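Local coordinates for pyridoxamine 5'-phosphate oxidase-related, FMN-binding protein (Mycobacterium smegmatis, PDB 6ECI) that binds flavin-adenine dinucleotide and probably sequesters this cofactor, which would help mycobacteria withstand hypoxic and oxidative stress, at residues 47-51 / 101-106; 75-81 / 123-129. All blocks are in the same frame, centred on the assembly; numbering follows the deposited sequence. Where two conformers were deposited one is given.

Interaction 1 of 2, residues 47-51 / 101-106; sequences LFRTA and AELLPW. With FAD (flavin-adenine dinucleotide), chain U.
A cation-pi contact joins the two segments: the Arg49 guanidinium lies over the face of the Trp106 indole, with Arg49 CZ 3.9 Å from the centroid of the six-membered ring and 20° off its normal, and Arg49 NH2 3.1 Å from Trp106 CE2. Residues 47-49 end a strand, 50-51 continue extended, and 101-106 is an irregular loop with an inverse gamma turn centred on Glu102. The end-to-end directions (CA 47 to 51 and CA 101 to 106) differ by 21°, with Leu47 CA 8.3 Å from Ala101 CA and Phe48 CA 7.9 Å from Leu103 CA, so side chains fill the gap. Small Ala101 lets Leu47 (t, p) come close, Leu47 CD2 to Ala101 CB 3.5 Å, while Leu103 CD1 packs at an ordinary 4.2 Å from Leu47 CD2. Trp106, poorly ordered and with chi1 between wells at 30°, brings CH2 to 4.0 Å from Ala51 CB and meets Phe127 of the second subunit edge-to-face. Strand end and loop wall the FAD site at the dimer interface of this FMN-binding split beta-barrel. FAD N3 donates to Arg49 O (2.9 Å) and Ala51 N to FAD O2 (3.1 Å); Asn38 N and Lys55 N bond FAD too. Main-chain polarity thus meets the flavin's pyrimidine edge, while the Arg49 side chain, hydrogen-bonded through NH1 to Lys111 O, stacks its cation on the indole.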
loop_
_atom_site.group_PDB
_atom_site.type_symbol
_atom_site.label_atom_id
_atom_site.label_comp_id
_atom_site.label_asym_id
_atom_site.label_seq_id
_atom_site.Cartn_x
_atom_site.Cartn_y
_atom_site.Cartn_z
ATOM N N LEU B 47 -6.888 -2.899 -13.563
ATOM C CA LEU B 47 -6.047 -3.614 -14.513
ATOM C C LEU B 47 -4.573 -3.407 -14.199
ATOM O O LEU B 47 -4.143 -2.292 -13.895
ATOM C CB LEU B 47 -6.334 -3.147 -15.940
ATOM C CG LEU B 47 -5.409 -3.710 -17.019
ATOM C CD1 LEU B 47 -5.632 -5.204 -17.201
ATOM C CD2 LEU B 47 -5.613 -2.976 -18.326
ATOM N N PHE B 48 -3.800 -4.488 -14.281
ATOM C CA PHE B 48 -2.355 -4.396 -14.144
ATOM C C PHE B 48 -1.706 -5.549 -14.894
ATOM O O PHE B 48 -2.361 -6.521 -15.278
ATOM C CB PHE B 48 -1.924 -4.389 -12.674
ATOM C CG PHE B 48 -2.238 -5.661 -11.933
ATOM C CD1 PHE B 48 -3.519 -5.911 -11.468
ATOM C CD2 PHE B 48 -1.243 -6.590 -11.676
ATOM C CE1 PHE B 48 -3.806 -7.073 -10.774
ATOM C CE2 PHE B 48 -1.523 -7.752 -10.982
ATOM C CZ PHE B 48 -2.804 -7.993 -10.529
ATOM N N ARG B 49 -0.402 -5.420 -15.111
ATOM C CA ARG B 49 0.400 -6.456 -15.736
ATOM C C ARG B 49 1.251 -7.149 -14.683
ATOM O O ARG B 49 1.648 -6.548 -13.681
ATOM C CB ARG B 49 1.292 -5.882 -16.841
ATOM C CG ARG B 49 0.615 -5.877 -18.200
ATOM C CD ARG B 49 1.386 -5.109 -19.264
ATOM N NE ARG B 49 2.781 -4.843 -18.921
ATOM C CZ ARG B 49 3.793 -5.650 -19.230
ATOM N NH1 ARG B 49 3.563 -6.783 -19.880
ATOM N NH2 ARG B 49 5.033 -5.329 -18.890
ATOM N N THR B 50 1.516 -8.426 -14.917
ATOM C CA THR B 50 2.239 -9.264 -13.976
ATOM C C THR B 50 3.482 -9.818 -14.654
ATOM O O THR B 50 3.466 -10.123 -15.852
ATOM C CB THR B 50 1.330 -10.389 -13.450
ATOM O OG1 THR B 50 1.186 -10.269 -12.029
ATOM C CG2 THR B 50 1.875 -11.764 -13.800
ATOM N N ALA B 51 4.570 -9.901 -13.895
ATOM C CA ALA B 51 5.821 -10.448 -14.395
ATOM C C ALA B 51 5.846 -11.943 -14.116
ATOM O O ALA B 51 5.462 -12.385 -13.029
ATOM C CB ALA B 51 7.021 -9.751 -13.751
ATOM N N ALA B 101 -4.824 0.277 -22.622
ATOM C CA ALA B 101 -4.655 0.886 -21.312
ATOM C C ALA B 101 -3.427 1.789 -21.271
ATOM O O ALA B 101 -2.402 1.517 -21.901
ATOM C CB ALA B 101 -4.549 -0.188 -20.233
ATOM N N GLU B 102 -3.533 2.874 -20.507
ATOM C CA GLU B 102 -2.456 3.864 -20.417
ATOM C C GLU B 102 -1.502 3.526 -19.266
ATOM O O GLU B 102 -1.321 4.287 -18.317
ATOM C CB GLU B 102 -3.043 5.263 -20.262
ATOM C CG GLU B 102 -3.539 5.884 -21.563
ATOM C CD GLU B 102 -2.418 6.157 -22.545
ATOM O OE1 GLU B 102 -2.138 5.283 -23.392
ATOM O OE2 GLU B 102 -1.816 7.248 -22.469
ATOM N N LEU B 103 -0.879 2.357 -19.380
ATOM C CA LEU B 103 0.018 1.831 -18.362
ATOM C C LEU B 103 1.468 2.143 -18.704
ATOM O O LEU B 103 1.856 2.186 -19.875
ATOM C CB LEU B 103 -0.148 0.319 -18.194
ATOM C CG LEU B 103 -1.228 -0.089 -17.186
ATOM C CD1 LEU B 103 -1.765 -1.499 -17.442
ATOM C CD2 LEU B 103 -0.743 0.076 -15.757
ATOM N N LEU B 104 2.263 2.354 -17.661
ATOM C CA LEU B 104 3.690 2.567 -17.841
ATOM C C LEU B 104 4.301 1.358 -18.539
ATOM O O LEU B 104 3.999 0.215 -18.166
ATOM C CB LEU B 104 4.377 2.787 -16.493
ATOM C CG LEU B 104 4.143 4.106 -15.749
ATOM C CD1 LEU B 104 4.768 4.051 -14.361
ATOM C CD2 LEU B 104 4.687 5.288 -16.534
ATOM N N PRO B 105 5.140 1.555 -19.547
ATOM C CA PRO B 105 5.816 0.415 -20.167
ATOM C C PRO B 105 6.983 -0.040 -19.310
ATOM O O PRO B 105 7.616 0.755 -18.613
ATOM C CB PRO B 105 6.306 0.992 -21.499
ATOM C CG PRO B 105 6.601 2.431 -21.168
ATOM C CD PRO B 105 5.615 2.842 -20.088
ATOM N N TRP B 106 7.276 -1.338 -19.357
ATOM C CA TRP B 106 8.529 -1.777 -18.761
ATOM C C TRP B 106 9.195 -2.880 -19.566
ATOM O O TRP B 106 8.534 -3.777 -20.096
ATOM C CB TRP B 106 8.381 -2.221 -17.285
ATOM C CG TRP B 106 7.080 -2.821 -16.816
ATOM C CD1 TRP B 106 5.942 -2.145 -16.478
ATOM C CD2 TRP B 106 6.824 -4.203 -16.524
ATOM N NE1 TRP B 106 4.978 -3.025 -16.042
ATOM C CE2 TRP B 106 5.496 -4.294 -16.057
ATOM C CE3 TRP B 106 7.580 -5.376 -16.635
ATOM C CZ2 TRP B 106 4.909 -5.509 -15.704
ATOM C CZ3 TRP B 106 6.994 -6.581 -16.285
ATOM C CH2 TRP B 106 5.672 -6.638 -15.826
HETATM P PA FAD U . 10.060 -12.575 -3.667
HETATM O O1A FAD U . 11.441 -12.958 -4.053
HETATM O O2A FAD U . 9.045 -13.723 -3.602
HETATM O O5B FAD U . 10.029 -11.783 -2.302
HETATM C C5B FAD U . 10.767 -12.237 -1.149
HETATM C C4B FAD U . 10.672 -11.169 -0.089
HETATM O O4B FAD U . 11.136 -9.917 -0.633
HETATM C C3B FAD U . 9.263 -10.874 0.409
HETATM O O3B FAD U . 8.885 -11.770 1.448
HETATM C C2B FAD U . 9.385 -9.431 0.911
HETATM O O2B FAD U . 9.809 -9.339 2.266
HETATM C C1B FAD U . 10.432 -8.838 -0.041
HETATM N N9A FAD U . 9.848 -8.028 -1.100
HETATM C C8A FAD U . 9.272 -8.472 -2.261
HETATM N N7A FAD U . 8.808 -7.518 -3.029
HETATM C C5A FAD U . 9.092 -6.358 -2.314
HETATM C C6A FAD U . 8.854 -4.999 -2.589
HETATM N N6A FAD U . 8.256 -4.553 -3.694
HETATM N N1A FAD U . 9.269 -4.098 -1.668
HETATM C C2A FAD U . 9.874 -4.538 -0.563
HETATM N N3A FAD U . 10.147 -5.791 -0.199
HETATM C C4A FAD U . 9.728 -6.663 -1.130
HETATM N N1 FAD U . 5.319 -6.311 -10.299
HETATM C C2 FAD U . 4.407 -6.627 -11.262
HETATM O O2 FAD U . 4.205 -7.798 -11.600
HETATM N N3 FAD U . 3.689 -5.619 -11.883
HETATM C C4 FAD U . 3.795 -4.267 -11.623
HETATM O O4 FAD U . 3.100 -3.464 -12.243
HETATM C C4X FAD U . 4.768 -3.942 -10.596
HETATM N N5 FAD U . 4.936 -2.685 -10.284
HETATM C C5X FAD U . 5.865 -2.377 -9.300
HETATM C C6 FAD U . 6.058 -1.042 -8.953
HETATM C C7 FAD U . 6.977 -0.681 -7.973
HETATM C C7M FAD U . 7.159 0.772 -7.626
HETATM C C8 FAD U . 7.720 -1.679 -7.319
HETATM C C8M FAD U . 8.726 -1.320 -6.258
HETATM C C9 FAD U . 7.532 -3.014 -7.664
HETATM C C9A FAD U . 6.612 -3.367 -8.645
HETATM N N10 FAD U . 6.395 -4.710 -9.014
HETATM C C10 FAD U . 5.480 -5.034 -9.987
HETATM C "C1'" FAD U . 7.142 -5.794 -8.366
HETATM C "C2'" FAD U . 6.294 -6.597 -7.386
HETATM O "O2'" FAD U . 6.291 -5.966 -6.105
HETATM C "C3'" FAD U . 6.864 -8.011 -7.270
HETATM O "O3'" FAD U . 5.881 -8.970 -7.641
HETATM C "C4'" FAD U . 7.373 -8.327 -5.869
HETATM O "O4'" FAD U . 8.616 -7.647 -5.709
HETATM C "C5'" FAD U . 7.499 -9.814 -5.602
HETATM O "O5'" FAD U . 8.383 -10.397 -6.581
HETATM P P FAD U . 9.292 -11.638 -6.235
HETATM O O1P FAD U . 10.658 -11.470 -6.908
HETATM O O2P FAD U . 8.606 -12.915 -6.534
HETATM O O3P FAD U . 9.498 -11.484 -4.670
#

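Interaction 2 of 2, residues 75-81 / 123-129; sequences EQGWSVI and TGRRFRF. With FAD (flavin-adenine dinucleotide), chain C.
Strands 77-81 and 123-127 pair antiparallel, axes 4.7 Å apart at closest and 165° between directions. Hydrogen-bonded pairs Gly77-Phe127, Ser79-Arg125 and Ile81-Thr123 (CA-CA 5.3, 5.6 and 5.5 Å) alternate with non-hydrogen-bonded Trp78-Arg126 (4.4 Å) and Val80-Gly124 (4.3 Å). Each hydrogen-bonded pair is joined both ways: Gly77 N to Phe127 O and Phe127 N to Gly77 O are 2.9 Å, Ser79 N to Arg125 O 3.1 Å, Arg125 N to Ser79 O 3.0 Å, and Ile81 N to Thr123 O and Thr123 N to Ile81 O 3.0 Å. At 75-76 and 128-129 the strands give way to loop; Phe129, at positive phi (59°), sets CE1 3.9 Å from FAD N5. The face bearing Ser79, Ile81, Thr123, Arg125 and Phe127 binds FAD, as in the split beta-barrel family. Small hydroxyls suit adenine: Ser79 OG (p) donates to FAD N1A at 2.8 Å, Thr123 OG1 (p) to FAD N3A at 3.0 Å. Arg125 (m, m, t) matches the diphosphate charge, NH1 to FAD O1P at 3.2 Å and NH2 to FAD O1A at 2.8 Å. The Phe127 ring (t) turns its face to the flavin. A CB on Gly77 would clash with FAD C7M. On the FAD face, Pro36 and Ile34 of the second subunit pack on Ser79 and Ile81; helix 9-16 lies on the Trp78 and Val80 face, and strand 64-72 pairs with 77-88 along its other edge.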
loop_
_atom_site.group_PDB
_atom_site.type_symbol
_atom_site.label_atom_id
_atom_site.label_comp_id
_atom_site.label_asym_id
_atom_site.label_seq_id
_atom_site.Cartn_x
_atom_site.Cartn_y
_atom_site.Cartn_z
ATOM N N GLU B 75 -2.913 19.574 3.321
ATOM C CA GLU B 75 -4.116 19.672 4.139
ATOM C C GLU B 75 -4.825 18.327 4.290
ATOM O O GLU B 75 -4.979 17.831 5.407
ATOM C CB GLU B 75 -5.062 20.728 3.554
ATOM C CG GLU B 75 -4.519 22.146 3.660
ATOM C CD GLU B 75 -5.550 23.200 3.309
ATOM O OE1 GLU B 75 -5.529 24.281 3.933
ATOM O OE2 GLU B 75 -6.377 22.952 2.406
ATOM N N GLN B 76 -5.246 17.718 3.185
ATOM C CA GLN B 76 -6.090 16.534 3.253
ATOM C C GLN B 76 -5.546 15.418 2.370
ATOM O O GLN B 76 -4.600 15.594 1.598
ATOM C CB GLN B 76 -7.532 16.860 2.844
ATOM C CG GLN B 76 -8.395 17.383 3.974
ATOM C CD GLN B 76 -9.823 17.636 3.536
ATOM O OE1 GLN B 76 -10.062 18.251 2.498
ATOM N NE2 GLN B 76 -10.780 17.159 4.324
ATOM N N GLY B 77 -6.175 14.250 2.497
ATOM C CA GLY B 77 -5.841 13.101 1.682
ATOM C C GLY B 77 -7.046 12.199 1.536
ATOM O O GLY B 77 -8.082 12.397 2.175
ATOM N N TRP B 78 -6.897 11.199 0.670
ATOM C CA TRP B 78 -7.943 10.221 0.416
ATOM C C TRP B 78 -7.296 8.862 0.207
ATOM O O TRP B 78 -6.099 8.762 -0.069
ATOM C CB TRP B 78 -8.788 10.591 -0.814
ATOM C CG TRP B 78 -7.971 10.653 -2.068
ATOM C CD1 TRP B 78 -7.394 11.760 -2.612
ATOM C CD2 TRP B 78 -7.618 9.556 -2.923
ATOM N NE1 TRP B 78 -6.710 11.424 -3.753
ATOM C CE2 TRP B 78 -6.831 10.076 -3.965
ATOM C CE3 TRP B 78 -7.897 8.186 -2.909
ATOM C CZ2 TRP B 78 -6.318 9.276 -4.984
ATOM C CZ3 TRP B 78 -7.383 7.393 -3.917
ATOM C CH2 TRP B 78 -6.605 7.940 -4.942
ATOM N N SER B 79 -8.104 7.811 0.328
ATOM C CA SER B 79 -7.653 6.472 -0.009
ATOM C C SER B 79 -8.849 5.648 -0.453
ATOM O O SER B 79 -9.982 5.894 -0.034
ATOM C CB SER B 79 -6.945 5.790 1.163
ATOM O OG SER B 79 -7.857 5.480 2.197
ATOM N N VAL B 80 -8.582 4.669 -1.313
ATOM C CA VAL B 80 -9.599 3.768 -1.841
ATOM C C VAL B 80 -9.104 2.342 -1.650
ATOM O O VAL B 80 -7.938 2.044 -1.935
ATOM C CB VAL B 80 -9.895 4.053 -3.327
ATOM C CG1 VAL B 80 -10.788 2.977 -3.919
ATOM C CG2 VAL B 80 -10.538 5.419 -3.484
ATOM N N ILE B 81 -9.980 1.469 -1.156
ATOM C CA ILE B 81 -9.675 0.055 -0.972
ATOM C C ILE B 81 -10.685 -0.763 -1.764
ATOM O O ILE B 81 -11.898 -0.576 -1.617
ATOM C CB ILE B 81 -9.694 -0.349 0.514
ATOM C CG1 ILE B 81 -8.673 0.466 1.306
ATOM C CG2 ILE B 81 -9.393 -1.831 0.664
ATOM C CD1 ILE B 81 -8.725 0.214 2.795
ATOM N N THR B 123 -14.534 0.896 -1.248
ATOM C CA THR B 123 -14.802 1.911 -0.239
ATOM C C THR B 123 -13.718 2.973 -0.317
ATOM O O THR B 123 -12.632 2.739 -0.850
ATOM C CB THR B 123 -14.859 1.322 1.179
ATOM O OG1 THR B 123 -13.643 0.617 1.454
ATOM C CG2 THR B 123 -16.036 0.368 1.322
ATOM N N GLY B 124 -14.023 4.143 0.223
ATOM C CA GLY B 124 -13.095 5.260 0.168
ATOM C C GLY B 124 -13.326 6.224 1.306
ATOM O O GLY B 124 -14.459 6.428 1.756
ATOM N N ARG B 125 -12.238 6.831 1.772
ATOM C CA ARG B 125 -12.286 7.762 2.887
ATOM C C ARG B 125 -11.530 9.031 2.538
ATOM O O ARG B 125 -10.563 9.010 1.775
ATOM C CB ARG B 125 -11.683 7.160 4.162
ATOM C CG ARG B 125 -12.418 5.952 4.700
ATOM C CD ARG B 125 -13.713 6.327 5.383
ATOM N NE ARG B 125 -14.339 5.154 5.977
ATOM C CZ ARG B 125 -14.097 4.731 7.213
ATOM N NH1 ARG B 125 -13.244 5.393 7.982
ATOM N NH2 ARG B 125 -14.706 3.647 7.677
ATOM N N ARG B 126 -11.988 10.138 3.108
ATOM C CA ARG B 126 -11.258 11.392 3.101
ATOM C C ARG B 126 -10.768 11.658 4.517
ATOM O O ARG B 126 -11.494 11.415 5.486
ATOM C CB ARG B 126 -12.143 12.536 2.598
ATOM C CG ARG B 126 -11.429 13.863 2.434
ATOM C CD ARG B 126 -12.308 14.865 1.705
ATOM N NE ARG B 126 -13.458 15.269 2.512
ATOM C CZ ARG B 126 -14.632 15.644 2.011
ATOM N NH1 ARG B 126 -14.817 15.674 0.697
ATOM N NH2 ARG B 126 -15.620 15.993 2.824
ATOM N N PHE B 127 -9.528 12.126 4.642
ATOM C CA PHE B 127 -8.891 12.344 5.935
ATOM C C PHE B 127 -8.274 13.736 5.959
ATOM O O PHE B 127 -7.824 14.238 4.927
ATOM C CB PHE B 127 -7.830 11.272 6.199
ATOM C CG PHE B 127 -7.491 11.093 7.644
ATOM C CD1 PHE B 127 -8.298 10.332 8.464
ATOM C CD2 PHE B 127 -6.350 11.665 8.178
ATOM C CE1 PHE B 127 -7.985 10.156 9.797
ATOM C CE2 PHE B 127 -6.030 11.491 9.510
ATOM C CZ PHE B 127 -6.849 10.736 10.320
ATOM N N ARG B 128 -8.251 14.361 7.143
ATOM C CA ARG B 128 -7.893 15.773 7.248
ATOM C C ARG B 128 -6.594 16.036 8.000
ATOM O O ARG B 128 -5.847 16.917 7.586
ATOM C CB ARG B 128 -9.061 16.552 7.897
ATOM C CG ARG B 128 -8.790 17.799 8.775
ATOM C CD ARG B 128 -8.165 19.003 8.049
ATOM N NE ARG B 128 -6.716 18.954 8.206
ATOM C CZ ARG B 128 -5.855 19.919 7.897
ATOM N NH1 ARG B 128 -6.266 21.064 7.371
ATOM N NH2 ARG B 128 -4.560 19.716 8.117
ATOM N N PHE B 129 -6.272 15.273 9.045
ATOM C CA PHE B 129 -5.217 15.648 9.988
ATOM C C PHE B 129 -5.536 16.998 10.621
ATOM O O PHE B 129 -5.064 18.031 10.139
ATOM C CB PHE B 129 -3.815 15.748 9.353
ATOM C CG PHE B 129 -3.560 14.809 8.200
ATOM C CD1 PHE B 129 -3.254 13.485 8.434
ATOM C CD2 PHE B 129 -3.535 15.275 6.891
ATOM C CE1 PHE B 129 -2.985 12.627 7.388
ATOM C CE2 PHE B 129 -3.270 14.419 5.839
ATOM C CZ PHE B 129 -2.992 13.093 6.089
HETATM P PA FAD C . -14.227 1.253 10.199
HETATM O O1A FAD C . -15.271 2.300 10.068
HETATM O O2A FAD C . -14.458 0.231 11.314
HETATM O O5B FAD C . -14.003 0.495 8.835
HETATM C C5B FAD C . -15.105 -0.098 8.116
HETATM C C4B FAD C . -14.653 -0.412 6.712
HETATM O O4B FAD C . -14.379 0.819 6.014
HETATM C C3B FAD C . -13.361 -1.211 6.608
HETATM O O3B FAD C . -13.603 -2.610 6.709
HETATM C C2B FAD C . -12.846 -0.825 5.219
HETATM O O2B FAD C . -13.373 -1.658 4.193
HETATM C C1B FAD C . -13.340 0.620 5.072
HETATM N N9A FAD C . -12.305 1.621 5.302
HETATM C C8A FAD C . -11.855 2.092 6.509
HETATM N N7A FAD C . -10.902 2.988 6.415
HETATM C C5A FAD C . -10.707 3.111 5.040
HETATM C C6A FAD C . -9.830 3.904 4.280
HETATM N N6A FAD C . -8.950 4.761 4.801
HETATM N N1A FAD C . -9.899 3.788 2.933
HETATM C C2A FAD C . -10.780 2.939 2.403
HETATM N N3A FAD C . -11.649 2.138 3.021
HETATM C C4A FAD C . -11.564 2.276 4.355
HETATM N N1 FAD C . -5.761 7.106 10.689
HETATM C C2 FAD C . -4.911 7.296 11.739
HETATM O O2 FAD C . -5.143 6.816 12.854
HETATM N N3 FAD C . -3.760 8.042 11.564
HETATM C C4 FAD C . -3.353 8.644 10.391
HETATM O O4 FAD C . -2.303 9.286 10.355
HETATM C C4X FAD C . -4.264 8.437 9.281
HETATM N N5 FAD C . -3.960 8.972 8.131
HETATM C C5X FAD C . -4.832 8.772 7.072
HETATM C C6 FAD C . -4.526 9.338 5.836
HETATM C C7 FAD C . -5.368 9.167 4.742
HETATM C C7M FAD C . -5.003 9.791 3.421
HETATM C C8 FAD C . -6.545 8.413 4.884
HETATM C C8M FAD C . -7.479 8.212 3.722
HETATM C C9 FAD C . -6.855 7.847 6.118
HETATM C C9A FAD C . -6.010 8.023 7.207
HETATM N N10 FAD C . -6.298 7.468 8.472
HETATM C C10 FAD C . -5.443 7.652 9.529
HETATM C "C1'" FAD C . -7.504 6.657 8.679
HETATM C "C2'" FAD C . -7.219 5.159 8.621
HETATM O "O2'" FAD C . -6.494 4.844 7.433
HETATM C "C3'" FAD C . -8.539 4.389 8.626
HETATM O "O3'" FAD C . -9.460 5.045 7.764
HETATM C "C4'" FAD C . -9.171 4.245 10.009
HETATM O "O4'" FAD C . -8.193 3.766 10.934
HETATM C "C5'" FAD C . -10.375 3.328 9.996
HETATM O "O5'" FAD C . -10.983 3.331 11.304
HETATM P P FAD C . -12.527 3.085 11.483
HETATM O O1P FAD C . -13.285 4.330 11.011
HETATM O O2P FAD C . -12.830 2.623 12.856
HETATM O O3P FAD C . -12.814 1.925 10.446
HETATM O O HOH W 1 -13.044 -1.890 0.483
#

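The two contacts lie on opposite sides of the chain's centre, their own centres 25 Å apart and nearest atoms about 12 Å apart, without touching. Their segments alternate along the sequence, 47-51, 75-81, 101-106, 123-129, and both reach the same antiparallel sheet, in which strand 114-119 pairs with both 46-49 and 77-88. Each belongs to a different FAD site of the dimer: interaction 1 meets the flavin's pyrimidine edge, whereas interaction 2 contacts adenine, diphosphate and flavin ring of the other cofactor, and its counterpart on the second subunit reaches the FAD of interaction 1. Every chain therefore contributes complementary halves to two pockets at the subunit interface, so a complete FAD site requires both subunits.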